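Member of s1p family of ribosomal proteins (PDB 5YH1) probably acts on nucleic acids as an exonuclease of the DHH family, and is represented here by its manganese-binding DHH domain. Local coordinates at residues R93-K98 with F126-P131; P105-E108 with K114-I117; E110-D115 with I145-R150; K176-V181 with P187-R192. All blocks are in the same frame, centred on the assembly; numbering follows the deposited sequence.

Contact 1: residues R93-K98 with F126-P131; sequences RWHLFK and FGDELP
His-95 and Asp-128 face each other with CA atoms 9.9 Å apart, the histidine near the end of helix 92-96 and the aspartate in the loop after helix 109-126, just past Gly-127, whose positive phi takes the chain out of helical geometry. The two side chains close this gap from opposite directions. The imidazole edge of His-95 offers the N-H of NE2 to Asp-128 OD2 at 2.6 Å, a short but bent bond with an angle of 140° at the hydrogen. OD2 is met on its syn side, somewhat out of the carboxylate plane, and it also lies tilted from the ring plane of the histidine; ring and carboxylate are twisted 48° apart. Asp-128 OD1 stands farther back, 3.6 Å from His-95 NE2, so one oxygen carries the bond. With CG anti to the backbone N (chi1 -176°), the imidazole of His-95 swings out across the gap to the loop. The ring of Phe-126 approaches His-95 obliquely, its CD2 4.4 Å from His-95 CE1. Asp-122 of helix 109-126 touches both His-95 and Asp-128. The backbone of the loop is tied back as well, through a hydrogen bond between Asp-128 O and His-123 ND1. The hydrogen-bonded pair sits on the surface, away from the manganese site, where Trp-94 packs on Arg-125 of the second subunit and Phe-126 on Glu-91 of the third. It joins the run-in to edge strand 97-102 with the loop that leads from helix 109-126 into strand 132-136.

Contact 2: residues P105-E108 with K114-I117; sequences PFYE and KDII
A buried tyrosine-aspartate pair, Tyr-107 and Asp-115, forms part of a polar cluster completed by Arg-61 and Arg-100. Tyr-107 stands at the centre of an inverse gamma turn, and Glu-108 after it takes the N-cap position of the helix that carries Asp-115, so the contact runs from the loop just before the helix to its second turn. The phenol reaches Asp-115 from the opposite direction to the carboxylate, and Tyr-107 OH donates to Asp-115 OD2 at 2.6 Å, bridging CA atoms 10.8 Å apart. OD2 accepts on its anti lone pair, on the side away from OD1. It lies in the plane of the phenol at the ring edge, where it is also 3.5 Å from Tyr-107 CE1, while the carboxylate is turned 49° from the ring. The rotation of the ring is uncommon: with chi2 at 2°, CD1 eclipses CA and the ring plane nearly contains the CA-CB bond. Asp-115 is gripped on both oxygens, OD1 by a salt bridge to Arg-100 NH1 and OD2 by a second to Arg-61 NE besides the phenol. Such company should help to stabilise a buried negative charge and would limit rotation of the carboxylate. At its other end Tyr-107 is anchored by a hydrogen bond from its backbone N to Asp-144 OD1. The side chain of Tyr-107 is about 11 Å from that of the manganese ligand Asp-137. Its ring is wedged between helix 145-152, where it touches Tyr-148 and Leu-151, and strands 58-63 and 132-136, through Arg-61, Val-133 and Ile-135.

Contact 3: residues E110-D115 with I145-R150; sequences EDVLKD and IPAYKR
Val-112 packs its branched side chain against Ala-147, the place where the backbones of helices 110-115 and 145-150 come nearest, with CA atoms 5.9 Å apart. The two CB atoms stand 3.9 Å from each other. Val-112 straddles the alanine: CG1, set between the backbone N and the carbonyl carbon (chi1 72°), lies against Ala-147 CB and CA, while CG2 rests 3.7 Å from Ala-147 O. One turn on, Arg-150 runs extended from CG to NE and crosses Leu-113 at a slant, so that Leu-113 CD2 meets Arg-150 CD at 4.1 Å, with the leucine methyl at the edge of the guanidinium. Past this aliphatic stretch the guanidinium turns back over its own helix, and Arg-150 NH1 donates to Pro-146 O at 2.8 Å, approaching from above the carbonyl plane. Its charge is met chiefly by the third subunit: NE pairs with Glu-263 and NH2 with Glu-299 of that chain, so one side chain serves both the helix seam and the subunit interface. The segment axes pass 9.7 Å apart at only 16°, in the same direction. Such near-parallel packing is typical of successive helices on one face of a parallel sheet; here helix 109-126 leads into strand 132-136 and helix 145-152 leads out of it, two consecutive beta-alpha-beta connections of the DHH N-terminal domain.

Contact 4: residues K176-V181 with P187-R192; sequences KVDEYV and PHHVKR
The imidazole of His-189 is met at its edge by the carboxylate of Asp-178, and around it His-184 makes an edge-to-face ring contact while Trp-169 adds a further aromatic ring, its plane steeply inclined at about 85°. The NE2 corner of His-189 donates to Asp-178 OD2 at 2.8 Å, with an angle of 156° at the hydrogen. The oxygen lies near the ring plane and is met on its syn side, slightly out of the carboxylate plane. Asp-178 OD1 is farther off, 3.5 Å from His-189 NE2. Carboxylate and ring are turned 37° against each other and arrive from opposite directions, spanning CA atoms 10.4 Å apart. In His-189, CG lies anti to the carbonyl carbon (chi1 -76°), which carries the ring across toward the 3-10 turn 176-179. Both oxygens of Asp-178 have further partners: OD1 bonds His-184 ND1, its strongest polar partner, and OD2 also takes the backbone N of Ala-175. The loop of His-189 is braced from within by Pro-187 O, which accepts from Val-190 N and Lys-191 N at 3.1 and 2.9 Å, and Arg-192 makes a cation-pi contact with Trp-169. The side chain of His-189 is about 9 Å from that of the manganese ligand His-163. Chemically, one carboxylate ties together two histidines and a backbone amide around strand 183-185, and with His-189 ND1 weakly bonded to Asn-186 O, both nitrogens of that ring have partners, which should restrict its rotation.

In the fold
All four contacts belong to the DHH N-terminal domain, built on the parallel sheet ordered 97-102, 58-63, 132-136, 158-161, 183-185. Contact 1 lies toward one edge, contact 4 at the other, their centres about 29 Å apart. Contacts 2 and 3 sit between them with centres about 4 Å apart; both use helix 109-126, share Lys-114 and Asp-115, and touch the third subunit. Contact 2 falls between the two segments of contact 1 along the chain, contact 3 alternates with them, and contact 4 follows. Contacts 3 and 4 meet where Tyr-148 packs on Val-177 and Val-181. This continuity links the helical layer and its subunit interface to loops near the manganese site.

Contact 1: residues R93-K98 with F126-P131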
loop_
_atom_site.group_PDB
_atom_site.type_symbol
_atom_site.label_atom_id
_atom_site.label_comp_id
_atom_site.label_asym_id
_atom_site.label_seq_id
_atom_site.Cartn_x
_atom_site.Cartn_y
_atom_site.Cartn_z
ATOM N N ARG A 93 7.514 -27.096 -0.595
ATOM C CA ARG A 93 8.380 -26.007 -1.054
ATOM C C ARG A 93 7.747 -24.642 -0.816
ATOM O O ARG A 93 8.378 -23.736 -0.269
ATOM C CB ARG A 93 8.670 -26.136 -2.553
ATOM C CG ARG A 93 8.890 -24.785 -3.225
ATOM C CD ARG A 93 9.195 -24.902 -4.694
ATOM N NE ARG A 93 9.766 -23.654 -5.192
ATOM C CZ ARG A 93 10.388 -23.538 -6.359
ATOM N NH1 ARG A 93 10.509 -24.593 -7.164
ATOM N NH2 ARG A 93 10.884 -22.364 -6.728
ATOM N N TRP A 94 6.502 -24.504 -1.252
ATOM C CA TRP A 94 5.826 -23.214 -1.263
ATOM C C TRP A 94 5.379 -22.827 0.123
ATOM O O TRP A 94 5.329 -21.653 0.461
ATOM C CB TRP A 94 4.632 -23.250 -2.230
ATOM C CG TRP A 94 5.097 -23.526 -3.615
ATOM C CD1 TRP A 94 5.173 -24.738 -4.233
ATOM C CD2 TRP A 94 5.634 -22.571 -4.527
ATOM N NE1 TRP A 94 5.704 -24.592 -5.491
ATOM C CE2 TRP A 94 5.998 -23.269 -5.695
ATOM C CE3 TRP A 94 5.836 -21.184 -4.472
ATOM C CZ2 TRP A 94 6.548 -22.632 -6.804
ATOM C CZ3 TRP A 94 6.383 -20.546 -5.576
ATOM C CH2 TRP A 94 6.734 -21.273 -6.727
ATOM N N HIS A 95 5.062 -23.821 0.933
ATOM C CA HIS A 95 4.503 -23.562 2.241
ATOM C C HIS A 95 5.563 -23.417 3.338
ATOM O O HIS A 95 5.405 -22.598 4.238
ATOM C CB HIS A 95 3.526 -24.669 2.614
ATOM C CG HIS A 95 2.843 -24.429 3.913
ATOM N ND1 HIS A 95 2.069 -23.314 4.141
ATOM C CD2 HIS A 95 2.849 -25.131 5.070
ATOM C CE1 HIS A 95 1.611 -23.346 5.381
ATOM N NE2 HIS A 95 2.068 -24.440 5.963
ATOM N N LEU A 96 6.626 -24.214 3.264
ATOM C CA LEU A 96 7.609 -24.307 4.342
ATOM C C LEU A 96 8.853 -23.425 4.139
ATOM O O LEU A 96 9.808 -23.484 4.930
ATOM C CB LEU A 96 8.012 -25.767 4.546
ATOM C CG LEU A 96 6.884 -26.703 4.983
ATOM C CD1 LEU A 96 7.378 -28.140 5.011
ATOM C CD2 LEU A 96 6.330 -26.298 6.340
ATOM N N PHE A 97 8.838 -22.605 3.092
ATOM C CA PHE A 97 9.865 -21.595 2.907
ATOM C C PHE A 97 9.292 -20.307 2.327
ATOM O O PHE A 97 8.600 -20.330 1.308
ATOM C CB PHE A 97 10.983 -22.107 2.005
ATOM C CG PHE A 97 12.069 -21.097 1.773
ATOM C CD1 PHE A 97 13.104 -20.962 2.677
ATOM C CD2 PHE A 97 12.038 -20.263 0.662
ATOM C CE1 PHE A 97 14.101 -20.027 2.486
ATOM C CE2 PHE A 97 13.035 -19.323 0.460
ATOM C CZ PHE A 97 14.066 -19.208 1.373
ATOM N N LYS A 98 9.621 -19.189 2.967
ATOM C CA LYS A 98 9.219 -17.870 2.507
ATOM C C LYS A 98 10.410 -16.925 2.497
ATOM O O LYS A 98 11.130 -16.825 3.486
ATOM C CB LYS A 98 8.145 -17.301 3.433
ATOM C CG LYS A 98 6.845 -18.083 3.431
ATOM C CD LYS A 98 6.111 -17.893 2.109
ATOM C CE LYS A 98 5.098 -18.998 1.868
ATOM N NZ LYS A 98 4.021 -18.986 2.877
ATOM N N PHE A 126 -3.099 -24.606 10.690
ATOM C CA PHE A 126 -2.599 -25.850 10.103
ATOM C C PHE A 126 -1.724 -26.674 11.045
ATOM O O PHE A 126 -1.273 -27.737 10.665
ATOM C CB PHE A 126 -1.820 -25.549 8.822
ATOM C CG PHE A 126 -2.584 -24.714 7.843
ATOM C CD1 PHE A 126 -3.721 -25.217 7.224
ATOM C CD2 PHE A 126 -2.177 -23.420 7.543
ATOM C CE1 PHE A 126 -4.435 -24.443 6.324
ATOM C CE2 PHE A 126 -2.889 -22.646 6.645
ATOM C CZ PHE A 126 -4.020 -23.153 6.036
ATOM N N GLY A 127 -1.473 -26.188 12.258
ATOM C CA GLY A 127 -0.624 -26.908 13.213
ATOM C C GLY A 127 0.869 -26.856 12.920
ATOM O O GLY A 127 1.636 -27.600 13.524
ATOM N N ASP A 128 1.297 -25.989 12.001
ATOM C CA ASP A 128 2.729 -25.805 11.726
ATOM C C ASP A 128 3.474 -25.373 12.981
ATOM O O ASP A 128 2.958 -24.595 13.786
ATOM C CB ASP A 128 2.958 -24.717 10.671
ATOM C CG ASP A 128 2.461 -25.100 9.301
ATOM O OD1 ASP A 128 2.409 -26.297 8.986
ATOM O OD2 ASP A 128 2.124 -24.191 8.524
ATOM N N GLU A 129 4.699 -25.853 13.132
ATOM C CA GLU A 129 5.604 -25.297 14.128
ATOM C C GLU A 129 5.927 -23.849 13.766
ATOM O O GLU A 129 5.800 -23.435 12.610
ATOM C CB GLU A 129 6.905 -26.097 14.175
ATOM C CG GLU A 129 6.754 -27.543 14.613
ATOM C CD GLU A 129 6.646 -27.686 16.113
ATOM O OE1 GLU A 129 5.658 -27.203 16.692
ATOM O OE2 GLU A 129 7.556 -28.286 16.719
ATOM N N LEU A 130 6.351 -23.082 14.759
ATOM C CA LEU A 130 6.820 -21.729 14.521
ATOM C C LEU A 130 8.158 -21.794 13.775
ATOM O O LEU A 130 8.947 -22.721 13.973
ATOM C CB LEU A 130 6.957 -20.965 15.829
ATOM C CG LEU A 130 5.665 -20.776 16.628
ATOM C CD1 LEU A 130 5.956 -19.937 17.860
ATOM C CD2 LEU A 130 4.553 -20.143 15.807
ATOM N N PRO A 131 8.398 -20.833 12.883
ATOM C CA PRO A 131 9.525 -20.962 11.958
ATOM C C PRO A 131 10.877 -20.651 12.569
ATOM O O PRO A 131 10.959 -20.051 13.633
ATOM C CB PRO A 131 9.208 -19.926 10.875
ATOM C CG PRO A 131 8.365 -18.917 11.573
ATOM C CD PRO A 131 7.529 -19.701 12.533
#

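Contact 2: residues P105-E108 with K114-I117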
loop_
_atom_site.group_PDB
_atom_site.type_symbol
_atom_site.label_atom_id
_atom_site.label_comp_id
_atom_site.label_asym_id
_atom_site.label_seq_id
_atom_site.Cartn_x
_atom_site.Cartn_y
_atom_site.Cartn_z
ATOM N N PRO A 105 17.061 -0.731 6.080
ATOM C CA PRO A 105 18.337 -1.352 6.463
ATOM C C PRO A 105 18.314 -1.990 7.868
ATOM O O PRO A 105 19.362 -2.187 8.491
ATOM C CB PRO A 105 19.315 -0.172 6.411
ATOM C CG PRO A 105 18.472 1.002 6.811
ATOM C CD PRO A 105 17.073 0.727 6.323
ATOM N N PHE A 106 17.125 -2.303 8.365
ATOM C CA PHE A 106 16.990 -3.044 9.606
ATOM C C PHE A 106 15.659 -3.784 9.592
ATOM O O PHE A 106 14.819 -3.560 8.718
ATOM C CB PHE A 106 17.122 -2.109 10.817
ATOM C CG PHE A 106 16.010 -1.103 10.949
ATOM C CD1 PHE A 106 16.026 0.076 10.216
ATOM C CD2 PHE A 106 14.964 -1.314 11.844
ATOM C CE1 PHE A 106 15.007 1.010 10.354
ATOM C CE2 PHE A 106 13.949 -0.378 11.987
ATOM C CZ PHE A 106 13.969 0.778 11.235
ATOM N N TYR A 107 15.491 -4.692 10.544
ATOM C CA TYR A 107 14.283 -5.493 10.651
ATOM C C TYR A 107 13.178 -4.614 11.264
ATOM O O TYR A 107 13.026 -4.537 12.478
ATOM C CB TYR A 107 14.586 -6.741 11.489
ATOM C CG TYR A 107 13.621 -7.911 11.383
ATOM C CD1 TYR A 107 12.516 -7.894 10.532
ATOM C CD2 TYR A 107 13.843 -9.059 12.132
ATOM C CE1 TYR A 107 11.654 -8.982 10.457
ATOM C CE2 TYR A 107 12.995 -10.148 12.052
ATOM C CZ TYR A 107 11.904 -10.107 11.212
ATOM O OH TYR A 107 11.069 -11.206 11.143
ATOM N N GLU A 108 12.453 -3.918 10.395
ATOM C CA GLU A 108 11.384 -2.984 10.773
ATOM C C GLU A 108 10.262 -3.656 11.519
ATOM O O GLU A 108 9.956 -4.809 11.238
ATOM C CB GLU A 108 10.725 -2.416 9.524
ATOM C CG GLU A 108 11.346 -1.177 8.972
ATOM C CD GLU A 108 10.536 -0.654 7.810
ATOM O OE1 GLU A 108 10.054 0.486 7.901
ATOM O OE2 GLU A 108 10.359 -1.392 6.828
ATOM N N LYS A 114 4.221 -8.460 10.781
ATOM C CA LYS A 114 3.623 -9.248 9.719
ATOM C C LYS A 114 4.104 -10.717 9.796
ATOM O O LYS A 114 3.307 -11.652 9.708
ATOM C CB LYS A 114 3.951 -8.593 8.373
ATOM C CG LYS A 114 3.379 -9.287 7.154
ATOM C CD LYS A 114 4.421 -10.138 6.462
ATOM C CE LYS A 114 3.875 -10.760 5.187
ATOM N NZ LYS A 114 4.101 -9.875 4.012
ATOM N N ASP A 115 5.401 -10.915 9.989
ATOM C CA ASP A 115 5.950 -12.265 10.115
ATOM C C ASP A 115 5.301 -13.028 11.289
ATOM O O ASP A 115 4.973 -14.209 11.181
ATOM C CB ASP A 115 7.485 -12.197 10.293
ATOM C CG ASP A 115 8.210 -11.713 9.034
ATOM O OD1 ASP A 115 7.595 -11.721 7.946
ATOM O OD2 ASP A 115 9.396 -11.320 9.131
ATOM N N ILE A 116 5.110 -12.349 12.410
ATOM C CA ILE A 116 4.500 -12.977 13.583
ATOM C C ILE A 116 3.012 -13.302 13.333
ATOM O O ILE A 116 2.545 -14.393 13.651
ATOM C CB ILE A 116 4.700 -12.107 14.848
ATOM C CG1 ILE A 116 6.184 -12.099 15.229
ATOM C CG2 ILE A 116 3.874 -12.638 16.031
ATOM C CD1 ILE A 116 6.568 -11.049 16.256
ATOM N N ILE A 117 2.270 -12.381 12.738
ATOM C CA ILE A 117 0.844 -12.633 12.471
ATOM C C ILE A 117 0.692 -13.805 11.505
ATOM O O ILE A 117 -0.106 -14.709 11.739
ATOM C CB ILE A 117 0.144 -11.367 11.934
ATOM C CG1 ILE A 117 0.067 -10.319 13.049
ATOM C CG2 ILE A 117 -1.253 -11.686 11.384
ATOM C CD1 ILE A 117 -0.062 -8.891 12.565
#

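Contact 3: residues E110-D115 with I145-R150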
loop_
_atom_site.group_PDB
_atom_site.type_symbol
_atom_site.label_atom_id
_atom_site.label_comp_id
_atom_site.label_asym_id
_atom_site.label_seq_id
_atom_site.Cartn_x
_atom_site.Cartn_y
_atom_site.Cartn_z
ATOM N N GLU A 110 7.082 -3.181 11.148
ATOM C CA GLU A 110 6.047 -3.577 10.202
ATOM C C GLU A 110 6.355 -4.951 9.601
ATOM O O GLU A 110 5.446 -5.758 9.409
ATOM C CB GLU A 110 5.866 -2.523 9.100
ATOM C CG GLU A 110 4.749 -2.873 8.124
ATOM C CD GLU A 110 4.331 -1.719 7.214
ATOM O OE1 GLU A 110 4.880 -0.603 7.335
ATOM O OE2 GLU A 110 3.433 -1.933 6.371
ATOM N N ASP A 111 7.633 -5.222 9.320
ATOM C CA ASP A 111 8.046 -6.527 8.803
ATOM C C ASP A 111 7.897 -7.638 9.833
ATOM O O ASP A 111 7.311 -8.672 9.540
ATOM C CB ASP A 111 9.500 -6.499 8.306
ATOM C CG ASP A 111 9.681 -5.635 7.063
ATOM O OD1 ASP A 111 8.677 -5.191 6.481
ATOM O OD2 ASP A 111 10.839 -5.386 6.672
ATOM N N VAL A 112 8.448 -7.447 11.030
ATOM C CA VAL A 112 8.411 -8.518 12.022
ATOM C C VAL A 112 6.977 -8.790 12.502
ATOM O O VAL A 112 6.595 -9.943 12.741
ATOM C CB VAL A 112 9.360 -8.248 13.204
ATOM C CG1 VAL A 112 8.831 -7.142 14.111
ATOM C CG2 VAL A 112 9.585 -9.530 13.981
ATOM N N LEU A 113 6.165 -7.746 12.603
ATOM C CA LEU A 113 4.787 -7.942 13.077
ATOM C C LEU A 113 3.988 -8.739 12.055
ATOM O O LEU A 113 3.204 -9.615 12.408
ATOM C CB LEU A 113 4.129 -6.601 13.417
ATOM C CG LEU A 113 4.747 -5.948 14.669
ATOM C CD1 LEU A 113 4.239 -4.530 14.841
ATOM C CD2 LEU A 113 4.470 -6.769 15.920
ATOM N N LYS A 114 4.221 -8.460 10.781
ATOM C CA LYS A 114 3.623 -9.248 9.719
ATOM C C LYS A 114 4.104 -10.717 9.796
ATOM O O LYS A 114 3.307 -11.652 9.708
ATOM C CB LYS A 114 3.951 -8.593 8.373
ATOM C CG LYS A 114 3.379 -9.287 7.154
ATOM C CD LYS A 114 4.421 -10.138 6.462
ATOM C CE LYS A 114 3.875 -10.760 5.187
ATOM N NZ LYS A 114 4.101 -9.875 4.012
ATOM N N ASP A 115 5.401 -10.915 9.989
ATOM C CA ASP A 115 5.950 -12.265 10.115
ATOM C C ASP A 115 5.301 -13.028 11.289
ATOM O O ASP A 115 4.973 -14.209 11.181
ATOM C CB ASP A 115 7.485 -12.197 10.293
ATOM C CG ASP A 115 8.210 -11.713 9.034
ATOM O OD1 ASP A 115 7.595 -11.721 7.946
ATOM O OD2 ASP A 115 9.396 -11.320 9.131
ATOM N N ILE A 145 17.117 -5.082 17.483
ATOM C CA ILE A 145 16.735 -5.691 18.769
ATOM C C ILE A 145 15.219 -5.645 19.075
ATOM O O ILE A 145 14.638 -6.643 19.532
ATOM C CB ILE A 145 17.580 -5.093 19.915
ATOM C CG1 ILE A 145 19.014 -5.634 19.801
ATOM C CG2 ILE A 145 16.987 -5.439 21.279
ATOM C CD1 ILE A 145 20.009 -5.050 20.783
ATOM N N PRO A 146 14.562 -4.507 18.816
ATOM C CA PRO A 146 13.104 -4.475 19.035
ATOM C C PRO A 146 12.351 -5.606 18.340
ATOM O O PRO A 146 11.456 -6.201 18.929
ATOM C CB PRO A 146 12.703 -3.117 18.469
ATOM C CG PRO A 146 13.918 -2.262 18.686
ATOM C CD PRO A 146 15.103 -3.170 18.504
ATOM N N ALA A 147 12.729 -5.919 17.103
ATOM C CA ALA A 147 12.130 -7.044 16.383
ATOM C C ALA A 147 12.408 -8.363 17.082
ATOM O O ALA A 147 11.535 -9.232 17.168
ATOM C CB ALA A 147 12.651 -7.092 14.950
ATOM N N TYR A 148 13.628 -8.520 17.583
ATOM C CA TYR A 148 14.026 -9.769 18.226
ATOM C C TYR A 148 13.348 -9.947 19.590
ATOM O O TYR A 148 12.994 -11.058 19.957
ATOM C CB TYR A 148 15.552 -9.869 18.353
ATOM C CG TYR A 148 16.317 -9.811 17.037
ATOM C CD1 TYR A 148 15.778 -10.312 15.853
ATOM C CD2 TYR A 148 17.592 -9.268 16.989
ATOM C CE1 TYR A 148 16.486 -10.263 14.670
ATOM C CE2 TYR A 148 18.307 -9.209 15.807
ATOM C CZ TYR A 148 17.752 -9.710 14.653
ATOM O OH TYR A 148 18.470 -9.652 13.487
ATOM N N LYS A 149 13.149 -8.862 20.329
ATOM C CA LYS A 149 12.381 -8.939 21.581
ATOM C C LYS A 149 10.982 -9.495 21.334
ATOM O O LYS A 149 10.492 -10.307 22.111
ATOM C CB LYS A 149 12.289 -7.577 22.248
ATOM C CG LYS A 149 13.603 -7.163 22.877
ATOM C CD LYS A 149 13.510 -5.784 23.486
ATOM C CE LYS A 149 14.756 -5.490 24.292
ATOM N NZ LYS A 149 14.591 -4.243 25.084
ATOM N N ARG A 150 10.366 -9.093 20.224
ATOM C CA ARG A 150 9.052 -9.592 19.868
ATOM C C ARG A 150 9.087 -11.051 19.445
ATOM O O ARG A 150 8.252 -11.842 19.900
ATOM C CB ARG A 150 8.417 -8.712 18.797
ATOM C CG ARG A 150 7.981 -7.369 19.359
ATOM C CD ARG A 150 7.808 -6.358 18.253
ATOM N NE ARG A 150 7.354 -5.055 18.732
ATOM C CZ ARG A 150 8.125 -4.149 19.320
ATOM N NH1 ARG A 150 9.418 -4.388 19.555
ATOM N NH2 ARG A 150 7.593 -2.987 19.686
#

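Contact 4: residues K176-V181 with P187-R192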
loop_
_atom_site.group_PDB
_atom_site.type_symbol
_atom_site.label_atom_id
_atom_site.label_comp_id
_atom_site.label_asym_id
_atom_site.label_seq_id
_atom_site.Cartn_x
_atom_site.Cartn_y
_atom_site.Cartn_z
ATOM N N LYS A 176 25.964 -6.390 21.638
ATOM C CA LYS A 176 24.679 -6.345 22.328
ATOM C C LYS A 176 23.607 -7.173 21.613
ATOM O O LYS A 176 22.896 -7.954 22.248
ATOM C CB LYS A 176 24.216 -4.897 22.470
ATOM C CG LYS A 176 23.062 -4.723 23.440
ATOM C CD LYS A 176 22.623 -3.270 23.537
ATOM C CE LYS A 176 21.520 -3.108 24.576
ATOM N NZ LYS A 176 20.757 -1.843 24.375
ATOM N N VAL A 177 23.524 -7.027 20.289
ATOM C CA VAL A 177 22.520 -7.744 19.498
ATOM C C VAL A 177 22.650 -9.260 19.625
ATOM O O VAL A 177 21.655 -9.971 19.480
ATOM C CB VAL A 177 22.579 -7.353 17.994
ATOM C CG1 VAL A 177 23.832 -7.919 17.329
ATOM C CG2 VAL A 177 21.328 -7.820 17.260
ATOM N N ASP A 178 23.863 -9.754 19.892
ATOM C CA ASP A 178 24.109 -11.206 19.940
ATOM C C ASP A 178 23.340 -11.922 21.051
ATOM O O ASP A 178 23.048 -13.117 20.936
ATOM C CB ASP A 178 25.603 -11.518 20.086
ATOM C CG ASP A 178 26.404 -11.160 18.844
ATOM O OD1 ASP A 178 25.946 -11.441 17.723
ATOM O OD2 ASP A 178 27.497 -10.590 18.989
ATOM N N GLU A 179 22.999 -11.198 22.112
ATOM C CA GLU A 179 22.188 -11.780 23.194
ATOM C C GLU A 179 20.759 -12.109 22.762
ATOM O O GLU A 179 20.086 -12.887 23.428
ATOM C CB GLU A 179 22.151 -10.846 24.400
ATOM C CG GLU A 179 23.511 -10.650 25.051
ATOM C CD GLU A 179 23.520 -9.544 26.096
ATOM O OE1 GLU A 179 22.915 -8.469 25.862
ATOM O OE2 GLU A 179 24.151 -9.747 27.152
ATOM N N TYR A 180 20.299 -11.537 21.649
ATOM C CA TYR A 180 18.925 -11.751 21.198
ATOM C C TYR A 180 18.804 -12.712 20.020
ATOM O O TYR A 180 17.695 -12.991 19.581
ATOM C CB TYR A 180 18.281 -10.416 20.839
ATOM C CG TYR A 180 18.239 -9.459 21.997
ATOM C CD1 TYR A 180 17.148 -9.428 22.860
ATOM C CD2 TYR A 180 19.299 -8.601 22.243
ATOM C CE1 TYR A 180 17.110 -8.551 23.934
ATOM C CE2 TYR A 180 19.275 -7.723 23.315
ATOM C CZ TYR A 180 18.176 -7.702 24.151
ATOM O OH TYR A 180 18.159 -6.825 25.199
ATOM N N VAL A 181 19.929 -13.209 19.504
ATOM C CA VAL A 181 19.908 -14.154 18.384
ATOM C C VAL A 181 20.759 -15.382 18.689
ATOM O O VAL A 181 21.673 -15.319 19.504
ATOM C CB VAL A 181 20.372 -13.502 17.060
ATOM C CG1 VAL A 181 19.509 -12.286 16.730
ATOM C CG2 VAL A 181 21.845 -13.124 17.101
ATOM N N PRO A 187 31.568 -10.815 9.692
ATOM C CA PRO A 187 33.027 -10.633 9.700
ATOM C C PRO A 187 33.550 -9.675 10.780
ATOM O O PRO A 187 34.696 -9.806 11.209
ATOM C CB PRO A 187 33.318 -10.061 8.303
ATOM C CG PRO A 187 32.012 -9.488 7.838
ATOM C CD PRO A 187 30.986 -10.421 8.396
ATOM N N HIS A 188 32.721 -8.723 11.205
ATOM C CA HIS A 188 33.117 -7.749 12.224
ATOM C C HIS A 188 33.480 -8.382 13.578
ATOM O O HIS A 188 34.164 -7.762 14.364
ATOM C CB HIS A 188 32.007 -6.714 12.437
ATOM C CG HIS A 188 31.843 -5.751 11.303
ATOM N ND1 HIS A 188 32.464 -4.519 11.281
ATOM C CD2 HIS A 188 31.111 -5.820 10.163
ATOM C CE1 HIS A 188 32.132 -3.876 10.175
ATOM N NE2 HIS A 188 31.313 -4.645 9.479
ATOM N N HIS A 189 32.994 -9.588 13.854
ATOM C CA HIS A 189 33.314 -10.291 15.095
ATOM C C HIS A 189 34.770 -10.741 15.132
ATOM O O HIS A 189 35.385 -10.752 16.190
ATOM C CB HIS A 189 32.436 -11.533 15.281
ATOM C CG HIS A 189 31.036 -11.227 15.704
ATOM N ND1 HIS A 189 29.970 -11.319 14.843
ATOM C CD2 HIS A 189 30.527 -10.832 16.895
ATOM C CE1 HIS A 189 28.860 -10.991 15.484
ATOM N NE2 HIS A 189 29.173 -10.691 16.730
ATOM N N VAL A 190 35.299 -11.139 13.979
ATOM C CA VAL A 190 36.652 -11.673 13.900
ATOM C C VAL A 190 37.651 -10.670 13.337
ATOM O O VAL A 190 38.848 -10.880 13.447
ATOM C CB VAL A 190 36.692 -12.981 13.080
ATOM C CG1 VAL A 190 35.746 -14.001 13.699
ATOM C CG2 VAL A 190 36.347 -12.736 11.615
ATOM N N LYS A 191 37.153 -9.591 12.743
ATOM C CA LYS A 191 37.990 -8.541 12.178
ATOM C C LYS A 191 37.161 -7.276 12.058
ATOM O O LYS A 191 36.421 -7.101 11.095
ATOM C CB LYS A 191 38.512 -8.965 10.799
ATOM C CG LYS A 191 39.634 -8.098 10.244
ATOM C CD LYS A 191 39.817 -8.349 8.752
ATOM C CE LYS A 191 41.273 -8.373 8.319
ATOM N NZ LYS A 191 41.986 -7.130 8.719
ATOM N N ARG A 192 37.282 -6.394 13.044
ATOM C CA ARG A 192 36.498 -5.164 13.066
ATOM C C ARG A 192 36.701 -4.371 11.790
ATOM O O ARG A 192 37.815 -4.250 11.308
ATOM C CB ARG A 192 36.901 -4.280 14.245
ATOM C CG ARG A 192 36.626 -4.875 15.613
ATOM C CD ARG A 192 35.216 -4.594 16.111
ATOM N NE ARG A 192 35.165 -4.801 17.556
ATOM C CZ ARG A 192 35.156 -5.992 18.155
ATOM N NH1 ARG A 192 35.169 -7.125 17.449
ATOM N NH2 ARG A 192 35.123 -6.053 19.483
#